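Local coordinates for SusD superfamily protein (Bacteroides fragilis NCTC 9343, PDB 3NQP) that probably binds glycans at the outer membrane as a SusD-family protein, presenting them for uptake by a partner transporter, at residues 265-270 and 377-382; 358-363 and 447-452. One frame throughout, in Å; residues are numbered along the deposited sequence.

Contact 1. Residues 265-270 and 377-382; sequences IIFAIR and YIFYRL
With CG1 of Ile-269 beside its own backbone N (chi1 -64°) and CG of Phe-379 anti to its carbonyl carbon (chi1 -75°), the isoleucine lies over one face of the phenylalanine ring. Ile-269 CG1 stands 3.9 Å from the centroid of the Phe-379 ring, a CH-pi contact whose nearest atom is CZ, and Ile-269 CD1 rests near CZ and CE2. Phe-267 lies side by side with Phe-379 and points the same way. The two rings are oblique, with planes at 61°, and CD2 of Phe-379 sits at the Phe-267 edge, 3.7 Å from Phe-267 CE2. On the other face of the sheet, Ile-265 and Ile-378 cross at about a right angle, their CD1 methyls 3.8 Å apart, and Ala-268 CB rests against the Ile-378 backbone. Ile-266 leans its CB on that of Tyr-380 and reaches the Arg-381 backbone with CD1. Between the two faces, Ile-269 N bonds Tyr-377 O at 2.7 Å, and Tyr-377 N returns a bond to Ile-269 O. Two carbonyls are each gripped twice: Tyr-380 O by Ile-266 N (3.0 Å) and Phe-267 N, Phe-267 O by Phe-379 N and Tyr-380 N. Phe-126 and His-42 also meet the Phe-379 ring, while the Tyr-380 hydroxyl bonds Glu-209 of helix 200-216. The doubled bonds mark two classic beta bulges, one on each strand: Ile-266 and Phe-267 face Tyr-380, and Phe-379 and Tyr-380 face Phe-267. Both chains turn a corner there, giving a short, bent, two-stranded antiparallel sheet buried among the helices of the SusD fold.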
ATOM      1  N   ILE A 265      -3.286  -2.462 -14.077  1.00 14.21           N
ATOM      2  CA  ILE A 265      -3.334  -3.188 -12.822  1.00 11.46           C
ATOM      3  C   ILE A 265      -2.671  -4.546 -12.978  1.00 12.89           C
ATOM      4  O   ILE A 265      -2.842  -5.203 -13.995  1.00 14.56           O
ATOM      5  CB  ILE A 265      -4.800  -3.351 -12.334  1.00 10.37           C
ATOM      6  CG1 ILE A 265      -5.398  -1.970 -11.916  1.00 10.78           C
ATOM      7  CG2 ILE A 265      -4.909  -4.329 -11.132  1.00 11.42           C
ATOM      8  CD1 ILE A 265      -6.872  -2.065 -11.514  1.00 12.82           C
ATOM      9  N   ILE A 266      -1.900  -4.941 -11.964  1.00 11.66           N
ATOM     10  CA  ILE A 266      -1.287  -6.256 -11.874  1.00 12.01           C
ATOM     11  C   ILE A 266      -2.112  -7.138 -10.910  1.00 11.98           C
ATOM     12  O   ILE A 266      -2.581  -8.208 -11.282  1.00 12.90           O
ATOM     13  CB  ILE A 266       0.169  -6.191 -11.347  1.00 14.99           C
ATOM     14  CG1 ILE A 266       1.132  -5.646 -12.406  1.00 21.68           C
ATOM     15  CG2 ILE A 266       0.654  -7.577 -11.028  1.00 16.17           C
ATOM     16  CD1 ILE A 266       1.589  -4.224 -12.293  1.00 12.53           C
ATOM     17  N   PHE A 267      -2.313  -6.663  -9.691  1.00 11.00           N
ATOM     18  CA  PHE A 267      -3.144  -7.372  -8.719  1.00 12.99           C
ATOM     19  C   PHE A 267      -3.932  -6.384  -7.837  1.00 11.36           C
ATOM     20  O   PHE A 267      -3.364  -5.416  -7.305  1.00 11.16           O
ATOM     21  CB  PHE A 267      -2.330  -8.369  -7.866  1.00 12.10           C
ATOM     22  CG  PHE A 267      -3.159  -8.996  -6.806  1.00 14.39           C
ATOM     23  CD1 PHE A 267      -4.015 -10.027  -7.114  1.00 16.16           C
ATOM     24  CD2 PHE A 267      -3.107  -8.534  -5.489  1.00 11.98           C
ATOM     25  CE1 PHE A 267      -4.829 -10.601  -6.144  1.00 13.91           C
ATOM     26  CE2 PHE A 267      -3.956  -9.079  -4.523  1.00 13.87           C
ATOM     27  CZ  PHE A 267      -4.808 -10.117  -4.864  1.00 13.08           C
ATOM     28  N   ALA A 268      -5.251  -6.614  -7.726  1.00 11.88           N
ATOM     29  CA  ALA A 268      -6.137  -5.805  -6.898  1.00 12.50           C
ATOM     30  C   ALA A 268      -7.057  -6.720  -6.072  1.00 12.87           C
ATOM     31  O   ALA A 268      -7.357  -7.836  -6.508  1.00 15.11           O
ATOM     32  CB  ALA A 268      -7.019  -4.892  -7.803  1.00  8.15           C
ATOM     33  N   ILE A 269      -7.480  -6.213  -4.902  1.00 11.67           N
ATOM     34  CA  ILE A 269      -8.491  -6.809  -4.059  1.00 10.70           C
ATOM     35  C   ILE A 269      -9.881  -6.383  -4.576  1.00 12.71           C
ATOM     36  O   ILE A 269     -10.171  -5.204  -4.671  1.00  9.00           O
ATOM     37  CB  ILE A 269      -8.344  -6.330  -2.603  1.00 11.54           C
ATOM     38  CG1 ILE A 269      -7.003  -6.807  -1.993  1.00 12.99           C
ATOM     39  CG2 ILE A 269      -9.549  -6.741  -1.748  1.00  9.31           C
ATOM     40  CD1 ILE A 269      -6.825  -8.324  -1.911  1.00 11.98           C
ATOM     41  N   ARG A 270     -10.718  -7.354  -4.882  1.00 13.22           N
ATOM     42  CA  ARG A 270     -12.092  -7.138  -5.389  1.00 13.66           C
ATOM     43  C   ARG A 270     -13.096  -6.855  -4.279  1.00 12.18           C
ATOM     44  O   ARG A 270     -13.308  -7.680  -3.381  1.00 12.58           O
ATOM     45  CB  ARG A 270     -12.529  -8.376  -6.207  1.00 14.05           C
ATOM     46  CG  ARG A 270     -13.969  -8.342  -6.822  1.00 17.26           C
ATOM     47  CD  ARG A 270     -14.228  -7.072  -7.676  1.00 21.16           C
ATOM     48  NE  ARG A 270     -13.216  -6.781  -8.699  1.00 20.81           N
ATOM     49  CZ  ARG A 270     -13.142  -7.360  -9.886  1.00 27.76           C
ATOM     50  NH1 ARG A 270     -14.007  -8.317 -10.244  1.00 34.21           N
ATOM     51  NH2 ARG A 270     -12.163  -7.023 -10.702  1.00 22.38           N
ATOM     52  N   TYR A 377      -9.173  -2.557  -4.094  1.00  9.57           N
ATOM     53  CA  TYR A 377      -7.920  -2.134  -3.441  1.00 10.27           C
ATOM     54  C   TYR A 377      -6.704  -2.627  -4.257  1.00 11.51           C
ATOM     55  O   TYR A 377      -6.346  -3.813  -4.203  1.00 11.49           O
ATOM     56  CB  TYR A 377      -7.899  -2.623  -1.962  1.00 10.61           C
ATOM     57  CG  TYR A 377      -8.244  -1.544  -0.954  1.00  8.45           C
ATOM     58  CD1 TYR A 377      -9.374  -0.746  -1.108  1.00 12.35           C
ATOM     59  CD2 TYR A 377      -7.400  -1.253   0.105  1.00 12.19           C
ATOM     60  CE1 TYR A 377      -9.664   0.249  -0.207  1.00  7.31           C
ATOM     61  CE2 TYR A 377      -7.672  -0.233   0.979  1.00 12.14           C
ATOM     62  CZ  TYR A 377      -8.786   0.513   0.833  1.00 10.24           C
ATOM     63  OH  TYR A 377      -9.005   1.545   1.711  1.00 11.51           O
ATOM     64  N   ILE A 378      -6.089  -1.731  -5.028  1.00 11.28           N
ATOM     65  CA  ILE A 378      -4.980  -2.124  -5.930  1.00 10.72           C
ATOM     66  C   ILE A 378      -3.753  -2.254  -5.065  1.00 14.47           C
ATOM     67  O   ILE A 378      -3.449  -1.315  -4.319  1.00 11.24           O
ATOM     68  CB  ILE A 378      -4.713  -1.039  -7.011  1.00 11.38           C
ATOM     69  CG1 ILE A 378      -5.999  -0.805  -7.810  1.00 10.94           C
ATOM     70  CG2 ILE A 378      -3.454  -1.431  -7.859  1.00  6.77           C
ATOM     71  CD1 ILE A 378      -6.029   0.384  -8.764  1.00 11.24           C
ATOM     72  N   PHE A 379      -3.093  -3.416  -5.112  1.00 12.61           N
ATOM     73  CA  PHE A 379      -1.841  -3.640  -4.425  1.00 11.30           C
ATOM     74  C   PHE A 379      -0.648  -3.366  -5.343  1.00 11.40           C
ATOM     75  O   PHE A 379       0.315  -2.779  -4.896  1.00 10.65           O
ATOM     76  CB  PHE A 379      -1.754  -5.086  -3.903  1.00 12.11           C
ATOM     77  CG  PHE A 379      -2.588  -5.358  -2.692  1.00 14.21           C
ATOM     78  CD1 PHE A 379      -3.404  -4.398  -2.118  1.00 14.24           C
ATOM     79  CD2 PHE A 379      -2.564  -6.621  -2.145  1.00 13.94           C
ATOM     80  CE1 PHE A 379      -4.148  -4.697  -0.975  1.00 11.35           C
ATOM     81  CE2 PHE A 379      -3.292  -6.921  -1.008  1.00 15.94           C
ATOM     82  CZ  PHE A 379      -4.077  -5.978  -0.425  1.00 10.34           C
ATOM     83  N   TYR A 380      -0.702  -3.795  -6.607  1.00 11.25           N
ATOM     84  CA  TYR A 380       0.368  -3.482  -7.567  1.00 10.94           C
ATOM     85  C   TYR A 380      -0.239  -2.989  -8.872  1.00 13.28           C
ATOM     86  O   TYR A 380      -1.115  -3.664  -9.399  1.00 11.84           O
ATOM     87  CB  TYR A 380       1.208  -4.692  -7.895  1.00 13.70           C
ATOM     88  CG  TYR A 380       1.898  -5.289  -6.728  1.00 11.51           C
ATOM     89  CD1 TYR A 380       2.919  -4.578  -6.077  1.00 11.94           C
ATOM     90  CD2 TYR A 380       1.532  -6.524  -6.223  1.00 13.66           C
ATOM     91  CE1 TYR A 380       3.569  -5.079  -5.016  1.00 12.47           C
ATOM     92  CE2 TYR A 380       2.211  -7.058  -5.108  1.00 19.20           C
ATOM     93  CZ  TYR A 380       3.224  -6.316  -4.505  1.00 22.56           C
ATOM     94  OH  TYR A 380       3.943  -6.779  -3.415  1.00 20.72           O
ATOM     95  N   ARG A 381       0.229  -1.838  -9.362  1.00 11.40           N
ATOM     96  CA  ARG A 381      -0.077  -1.390 -10.738  1.00  9.93           C
ATOM     97  C   ARG A 381       1.197  -0.810 -11.410  1.00 11.33           C
ATOM     98  O   ARG A 381       2.234  -0.629 -10.760  1.00 11.43           O
ATOM     99  CB  ARG A 381      -1.234  -0.404 -10.717  1.00 11.60           C
ATOM    100  CG  ARG A 381      -1.042   0.779  -9.870  1.00  8.88           C
ATOM    101  CD  ARG A 381      -2.230   1.729  -9.993  1.00  9.13           C
ATOM    102  NE  ARG A 381      -2.078   2.879  -9.118  1.00 10.34           N
ATOM    103  CZ  ARG A 381      -1.569   4.074  -9.457  1.00 12.15           C
ATOM    104  NH1 ARG A 381      -1.130   4.358 -10.676  1.00 13.27           N
ATOM    105  NH2 ARG A 381      -1.496   5.015  -8.541  1.00 10.84           N
ATOM    106  N   LEU A 382       1.145  -0.561 -12.704  1.00 10.19           N
ATOM    107  CA  LEU A 382       2.380  -0.363 -13.462  1.00  9.34           C
ATOM    108  C   LEU A 382       3.246   0.832 -13.002  1.00 10.91           C
ATOM    109  O   LEU A 382       4.454   0.679 -12.957  1.00 11.42           O
ATOM    110  CB  LEU A 382       2.067  -0.279 -14.973  1.00 10.46           C
ATOM    111  CG  LEU A 382       3.177  -0.629 -15.944  1.00 13.61           C
ATOM    112  CD1 LEU A 382       3.574  -2.140 -15.695  1.00 14.20           C
ATOM    113  CD2 LEU A 382       2.672  -0.353 -17.410  1.00 12.29           C
TER

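Contact 2. Residues 358-363 and 447-452; sequences VRKNIG and IQEGQR
Lys-360 and Gln-448 are the nearest backbone pair, their CA atoms 8.1 Å apart, so two irregular loops of the SusD fold meet through side chains and water: one links strand 351-358 to strand 364-365, the other helix 431-445 to helix 452-458. Lys-360 spans the gap with an extended chain, CG anti to the backbone N (chi1 -169°). Its ammonium forms a salt bridge with Glu-449 OE1 at 2.8 Å, meeting that oxygen on the anti side and 23° out of the carboxylate plane; the two side chains cross at about a right angle. The same NZ lies on a lone pair of Ile-447 O, in the carbonyl plane, and also bonds Glu-445 O near the end of helix 431-445. The lysine thus ties the loop to both a carboxylate and backbone carbonyls. Glu-449 OE1 also serves Arg-381, so the buried lysine and arginine probably share the negative charge of Glu-449. Val-358 and Gln-448 slide past each other in opposite directions, with Val-358 CG1 3.6 Å from Gln-448 NE2. Water joins the amide to the facing loop at both its ends. NE2 donates to a water that in turn donates to Val-358 O, whereas OE1 accepts from two others: one is held weakly by Asn-361 N, and the other lies 2.8 Å from Asn-361 ND2, which also bonds Asp-376 O.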
ATOM      1  N   VAL A 358     -11.226  12.660   0.162  1.00 11.28           N
ATOM      2  CA  VAL A 358     -10.642  11.804  -0.849  1.00  9.52           C
ATOM      3  C   VAL A 358     -11.723  11.135  -1.669  1.00  9.88           C
ATOM      4  O   VAL A 358     -12.545  10.352  -1.136  1.00 10.41           O
ATOM      5  CB  VAL A 358      -9.679  10.728  -0.211  1.00  5.32           C
ATOM      6  CG1 VAL A 358      -9.122   9.804  -1.304  1.00  9.18           C
ATOM      7  CG2 VAL A 358      -8.519  11.446   0.545  1.00  8.94           C
ATOM      8  N   ARG A 359     -11.720  11.439  -2.975  1.00 10.00           N
ATOM      9  CA  ARG A 359     -12.648  10.850  -3.917  1.00 11.59           C
ATOM     10  C   ARG A 359     -11.954   9.942  -4.954  1.00 13.85           C
ATOM     11  O   ARG A 359     -12.542   9.611  -5.989  1.00 11.62           O
ATOM     12  CB  ARG A 359     -13.422  11.964  -4.629  1.00 12.12           C
ATOM     13  CG  ARG A 359     -12.543  12.932  -5.374  1.00 13.57           C
ATOM     14  CD  ARG A 359     -13.388  13.786  -6.337  1.00 11.70           C
ATOM     15  NE  ARG A 359     -12.717  15.047  -6.601  1.00 10.34           N
ATOM     16  CZ  ARG A 359     -13.354  16.144  -7.003  1.00 11.00           C
ATOM     17  NH1 ARG A 359     -14.662  16.077  -7.190  1.00 13.88           N
ATOM     18  NH2 ARG A 359     -12.691  17.292  -7.202  1.00  9.82           N
ATOM     19  N   LYS A 360     -10.724   9.526  -4.646  1.00 13.36           N
ATOM     20  CA  LYS A 360      -9.885   8.740  -5.548  1.00 11.80           C
ATOM     21  C   LYS A 360     -10.508   7.429  -5.959  1.00 13.29           C
ATOM     22  O   LYS A 360     -10.366   7.026  -7.114  1.00 12.04           O
ATOM     23  CB  LYS A 360      -8.543   8.430  -4.872  1.00 12.22           C
ATOM     24  CG  LYS A 360      -7.475   7.836  -5.825  1.00 10.23           C
ATOM     25  CD  LYS A 360      -6.091   7.806  -5.165  1.00 11.48           C
ATOM     26  CE  LYS A 360      -5.074   7.064  -6.029  1.00 10.84           C
ATOM     27  NZ  LYS A 360      -3.698   7.258  -5.527  1.00 10.95           N
ATOM     28  N   ASN A 361     -11.168   6.758  -5.016  1.00 11.45           N
ATOM     29  CA  ASN A 361     -11.548   5.340  -5.180  1.00 11.15           C
ATOM     30  C   ASN A 361     -12.788   5.014  -4.318  1.00 13.38           C
ATOM     31  O   ASN A 361     -12.775   4.130  -3.487  1.00 12.31           O
ATOM     32  CB  ASN A 361     -10.331   4.459  -4.841  1.00  9.17           C
ATOM     33  CG  ASN A 361     -10.537   2.990  -5.137  1.00 10.17           C
ATOM     34  OD1 ASN A 361     -11.208   2.621  -6.115  1.00 11.25           O
ATOM     35  ND2 ASN A 361      -9.901   2.134  -4.322  1.00  7.24           N
ATOM     36  N   ILE A 362     -13.840   5.819  -4.482  1.00 12.53           N
ATOM     37  CA  ILE A 362     -15.079   5.692  -3.683  1.00 13.85           C
ATOM     38  C   ILE A 362     -16.220   5.002  -4.452  1.00 15.06           C
ATOM     39  O   ILE A 362     -17.413   5.202  -4.157  1.00 11.77           O
ATOM     40  CB  ILE A 362     -15.512   7.054  -3.059  1.00 14.81           C
ATOM     41  CG1 ILE A 362     -15.701   8.145  -4.122  1.00 14.13           C
ATOM     42  CG2 ILE A 362     -14.475   7.500  -2.018  1.00 12.06           C
ATOM     43  CD1 ILE A 362     -16.671   9.361  -3.677  1.00 14.59           C
ATOM     44  N   GLY A 363     -15.869   4.167  -5.424  1.00 12.89           N
ATOM     45  CA  GLY A 363     -16.885   3.266  -6.055  1.00 15.01           C
ATOM     46  C   GLY A 363     -17.870   4.004  -6.963  1.00 14.49           C
ATOM     47  O   GLY A 363     -17.449   4.802  -7.786  1.00 12.92           O
ATOM     48  N   ILE A 447      -1.426   8.119  -3.139  1.00  9.19           N
ATOM     49  CA  ILE A 447      -2.326   8.508  -2.051  1.00  9.96           C
ATOM     50  C   ILE A 447      -3.370   7.410  -1.855  1.00  8.91           C
ATOM     51  O   ILE A 447      -4.053   7.012  -2.794  1.00 12.10           O
ATOM     52  CB  ILE A 447      -2.975   9.889  -2.320  1.00 10.56           C
ATOM     53  CG1 ILE A 447      -1.906  10.997  -2.166  1.00 13.39           C
ATOM     54  CG2 ILE A 447      -4.141  10.157  -1.319  1.00 11.39           C
ATOM     55  CD1 ILE A 447      -2.358  12.381  -2.502  1.00 14.98           C
ATOM     56  N   GLN A 448      -3.434   6.895  -0.626  1.00  9.20           N
ATOM     57  CA  GLN A 448      -4.407   5.918  -0.221  1.00 11.62           C
ATOM     58  C   GLN A 448      -4.109   4.531  -0.812  1.00  9.36           C
ATOM     59  O   GLN A 448      -4.998   3.719  -0.896  1.00  9.70           O
ATOM     60  CB  GLN A 448      -5.830   6.363  -0.577  1.00 13.22           C
ATOM     61  CG  GLN A 448      -6.885   5.772   0.326  1.00 15.41           C
ATOM     62  CD  GLN A 448      -8.275   6.153  -0.098  1.00 10.25           C
ATOM     63  OE1 GLN A 448      -8.727   5.772  -1.178  1.00 10.39           O
ATOM     64  NE2 GLN A 448      -8.986   6.878   0.780  1.00 12.30           N
ATOM     65  N   GLU A 449      -2.849   4.316  -1.214  1.00 10.25           N
ATOM     66  CA  GLU A 449      -2.372   3.066  -1.831  1.00  6.93           C
ATOM     67  C   GLU A 449      -1.165   2.479  -1.071  1.00  9.70           C
ATOM     68  O   GLU A 449      -0.503   1.566  -1.552  1.00 10.74           O
ATOM     69  CB  GLU A 449      -2.069   3.297  -3.308  1.00  7.30           C
ATOM     70  CG  GLU A 449      -3.276   3.366  -4.207  1.00  5.26           C
ATOM     71  CD  GLU A 449      -2.865   3.521  -5.639  1.00 10.80           C
ATOM     72  OE1 GLU A 449      -2.622   4.709  -6.049  1.00 13.86           O
ATOM     73  OE2 GLU A 449      -2.749   2.465  -6.340  1.00 13.02           O
ATOM     74  N   GLY A 450      -0.946   2.941   0.158  1.00  9.63           N
ATOM     75  CA  GLY A 450      -0.195   2.165   1.144  1.00 11.16           C
ATOM     76  C   GLY A 450       1.321   2.113   0.971  1.00 10.95           C
ATOM     77  O   GLY A 450       1.954   1.105   1.309  1.00 11.88           O
ATOM     78  N   GLN A 451       1.908   3.177   0.436  1.00 10.13           N
ATOM     79  CA  GLN A 451       3.340   3.181   0.218  1.00 10.69           C
ATOM     80  C   GLN A 451       4.216   4.021   1.184  1.00 12.54           C
ATOM     81  O   GLN A 451       5.393   3.658   1.451  1.00  9.54           O
ATOM     82  CB  GLN A 451       3.630   3.648  -1.195  1.00 10.72           C
ATOM     83  CG  GLN A 451       2.983   2.800  -2.301  1.00 11.68           C
ATOM     84  CD  GLN A 451       3.480   1.393  -2.317  1.00  9.97           C
ATOM     85  OE1 GLN A 451       4.676   1.129  -2.493  1.00 12.03           O
ATOM     86  NE2 GLN A 451       2.560   0.450  -2.090  1.00 15.33           N
ATOM     87  N   ARG A 452       3.692   5.149   1.647  1.00 10.29           N
ATOM     88  CA  ARG A 452       4.581   6.136   2.238  1.00 13.09           C
ATOM     89  C   ARG A 452       5.350   5.655   3.473  1.00 10.53           C
ATOM     90  O   ARG A 452       6.553   5.956   3.623  1.00  9.89           O
ATOM     91  CB  ARG A 452       3.891   7.461   2.558  1.00  8.42           C
ATOM     92  CG  ARG A 452       4.948   8.538   2.888  1.00 10.39           C
ATOM     93  CD  ARG A 452       4.373   9.962   2.898  1.00 12.15           C
ATOM     94  NE  ARG A 452       5.342  10.879   2.331  1.00 10.99           N
ATOM     95  CZ  ARG A 452       6.197  11.644   2.991  1.00 13.05           C
ATOM     96  NH1 ARG A 452       6.173  11.755   4.316  1.00 14.64           N
ATOM     97  NH2 ARG A 452       7.037  12.385   2.289  1.00 13.06           N
TER
HETATM   98  O   HOH W   1     -11.970   7.965   0.151  1.00  8.68           O
HETATM   99  O   HOH W   2      -8.561   3.105  -2.070  1.00  9.31           O
HETATM  100  O   HOH W   3     -10.918   6.671  -2.185  1.00  9.47           O

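Both contacts are buried near the middle of the chain, their centres about 12 Å apart, and their segments alternate along the sequence, all within the SusD-family part of the chain. Contact 1 joins two strands directly, through backbone bonds and hydrocarbon or aromatic packing; contact 2 joins two loops at longer backbone range, through charges, amides and bridging waters. They meet at a salt bridge: Arg-381 NH2 of contact 1 lies 2.8 Å from Glu-449 OE1 of contact 2, and Ile-378 packs beside the same carboxylate. Helix 251-255 touches both, with Phe-255 against Ile-378 and Arg-381 as well as Lys-360, Asn-361 and Glu-449.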